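Local coordinates for protein ribokinase RBSK (PDB 3GO6) that probably phosphorylates D-ribose at O-5, using ATP and magnesium, as a homodimeric ribokinase of the PfkB carbohydrate kinase family, at residues 23-28 and 151-156. Sequence-based numbering, arbitrary orientation.
Sequences CVVGSV and LEIPVA. With RIB (alpha-D-ribofuranose), chain C.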
loop_
_atom_site.group_PDB
_atom_site.type_symbol
_atom_site.label_atom_id
_atom_site.label_comp_id
_atom_site.label_asym_id
_atom_site.label_seq_id
_atom_site.Cartn_x
_atom_site.Cartn_y
_atom_site.Cartn_z
ATOM N N CYS A 23 17.314 -21.336 13.323
ATOM C CA CYS A 23 16.675 -21.498 12.017
ATOM C C CYS A 23 15.279 -20.857 12.006
ATOM O O CYS A 23 14.406 -21.224 12.814
ATOM C CB CYS A 23 16.576 -22.974 11.634
ATOM S SG CYS A 23 15.603 -23.195 10.132
ATOM N N VAL A 24 15.077 -19.879 11.124
ATOM C CA VAL A 24 13.776 -19.230 11.016
ATOM C C VAL A 24 13.067 -19.788 9.787
ATOM O O VAL A 24 13.593 -19.719 8.678
ATOM C CB VAL A 24 13.906 -17.693 10.906
ATOM C CG1 VAL A 24 12.530 -17.028 10.798
ATOM C CG2 VAL A 24 14.700 -17.144 12.090
ATOM N N VAL A 25 11.880 -20.342 9.981
ATOM C CA VAL A 25 11.080 -20.818 8.855
ATOM C C VAL A 25 9.845 -19.919 8.834
ATOM O O VAL A 25 9.035 -19.935 9.767
ATOM C CB VAL A 25 10.692 -22.328 9.003
ATOM C CG1 VAL A 25 9.688 -22.761 7.911
ATOM C CG2 VAL A 25 11.936 -23.226 8.936
ATOM N N GLY A 26 9.717 -19.099 7.798
ATOM C CA GLY A 26 8.678 -18.069 7.825
ATOM C C GLY A 26 8.642 -17.199 6.600
ATOM O O GLY A 26 9.142 -17.592 5.526
ATOM N N SER A 27 8.048 -16.019 6.755
ATOM C CA SER A 27 7.665 -15.207 5.620
ATOM C C SER A 27 8.597 -14.036 5.358
ATOM O O SER A 27 9.279 -13.535 6.259
ATOM C CB SER A 27 6.260 -14.660 5.854
ATOM O OG SER A 27 6.256 -14.017 7.109
ATOM N N VAL A 28 8.608 -13.604 4.105
ATOM C CA VAL A 28 9.392 -12.445 3.684
ATOM C C VAL A 28 8.512 -11.654 2.716
ATOM O O VAL A 28 7.989 -12.204 1.747
ATOM C CB VAL A 28 10.797 -12.853 3.084
ATOM C CG1 VAL A 28 10.663 -13.888 1.910
ATOM C CG2 VAL A 28 11.633 -11.604 2.682
ATOM N N LEU A 151 3.093 -17.735 11.369
ATOM C CA LEU A 151 1.946 -18.337 10.711
ATOM C C LEU A 151 1.464 -17.639 9.437
ATOM O O LEU A 151 0.313 -17.850 9.019
ATOM C CB LEU A 151 0.797 -18.524 11.730
ATOM C CG LEU A 151 1.135 -19.145 13.105
ATOM C CD1 LEU A 151 -0.101 -19.226 13.997
ATOM C CD2 LEU A 151 1.770 -20.524 12.961
ATOM N N GLU A 152 2.323 -16.837 8.792
ATOM C CA GLU A 152 1.963 -16.298 7.464
ATOM C C GLU A 152 2.208 -17.333 6.356
ATOM O O GLU A 152 1.569 -17.290 5.295
ATOM C CB GLU A 152 2.716 -15.001 7.139
ATOM C CG GLU A 152 2.515 -13.860 8.171
ATOM C CD GLU A 152 3.240 -12.563 7.749
ATOM O OE1 GLU A 152 4.045 -12.583 6.770
ATOM O OE2 GLU A 152 2.979 -11.516 8.372
ATOM N N ILE A 153 3.142 -18.245 6.606
ATOM C CA ILE A 153 3.355 -19.407 5.753
ATOM C C ILE A 153 2.275 -20.471 6.118
ATOM O O ILE A 153 1.607 -20.337 7.149
ATOM C CB ILE A 153 4.773 -19.981 5.997
ATOM C CG1 ILE A 153 4.957 -20.365 7.489
ATOM C CG2 ILE A 153 5.838 -18.960 5.551
ATOM C CD1 ILE A 153 6.206 -21.220 7.786
ATOM N N PRO A 154 2.108 -21.523 5.286
ATOM C CA PRO A 154 1.154 -22.587 5.639
ATOM C C PRO A 154 1.438 -23.168 7.026
ATOM O O PRO A 154 2.591 -23.472 7.348
ATOM C CB PRO A 154 1.394 -23.648 4.556
ATOM C CG PRO A 154 1.881 -22.831 3.351
ATOM C CD PRO A 154 2.775 -21.781 3.987
ATOM N N VAL A 155 0.402 -23.314 7.853
ATOM C CA VAL A 155 0.614 -23.897 9.185
ATOM C C VAL A 155 1.206 -25.311 9.077
ATOM O O VAL A 155 2.040 -25.700 9.891
ATOM C CB VAL A 155 -0.653 -23.844 10.091
ATOM C CG1 VAL A 155 -0.325 -24.393 11.489
ATOM C CG2 VAL A 155 -1.131 -22.403 10.233
ATOM N N ALA A 156 0.814 -26.055 8.040
ATOM C CA ALA A 156 1.355 -27.408 7.814
ATOM C C ALA A 156 2.859 -27.384 7.549
ATOM O O ALA A 156 3.569 -28.335 7.878
ATOM C CB ALA A 156 0.632 -28.087 6.666
HETATM O O5 RIB C . 5.565 -7.700 12.236
HETATM C C5 RIB C . 5.629 -6.783 11.120
HETATM C C4 RIB C . 5.724 -7.593 9.814
HETATM O O4 RIB C . 4.453 -8.237 9.592
HETATM C C3 RIB C . 5.940 -6.732 8.582
HETATM O O3 RIB C . 7.321 -6.651 8.145
HETATM C C2 RIB C . 5.021 -7.339 7.538
HETATM O O2 RIB C . 5.747 -7.810 6.397
HETATM C C1 RIB C . 4.231 -8.452 8.209
HETATM O O1 RIB C . 4.740 -9.751 7.875
HETATM O O HOH W 1 5.420 -16.367 8.770
#
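Gly26 and Ile153 bring the two backbones nearest, CA to CA 5.9 Å, where strand 21-25 runs on into residues 26-28 and passes the loop that leads into helix 155-167, with Pro154 as its N-cap residue. Ile153 splits its branches over this run: CG2 lies against the Gly26 peptide, 3.5 Å from Gly26 C, while CD1 reaches Val25 CG1 at 3.8 Å, the two side chains crossing at about a right angle. One step further on, Ser27 OG donates to Glu152 OE1 over 2.7 Å, coming from above the carboxylate plane, 54° out of it. A water gives a second link, donating to Ser27 OG and accepting from Glu152 N. The Glu152 chain runs extended beyond CG (chi2 -177°), which carries its carboxylate to the sugar; there OE2 accepts a short bond of 2.5 Å from ribose O1. Ser27 thus acts from the second shell, while Asn29 ND2 bonds both OE1 and the ribose. Thr45 of the second subunit packs on Glu152. The contact lies at the C-terminal side of the adjacent parallel strands 21-25 and 146-149; helix 58-68 covers Ser27 and Glu152 through Lys58, and helix 183-192 packs on Leu151 and Val155.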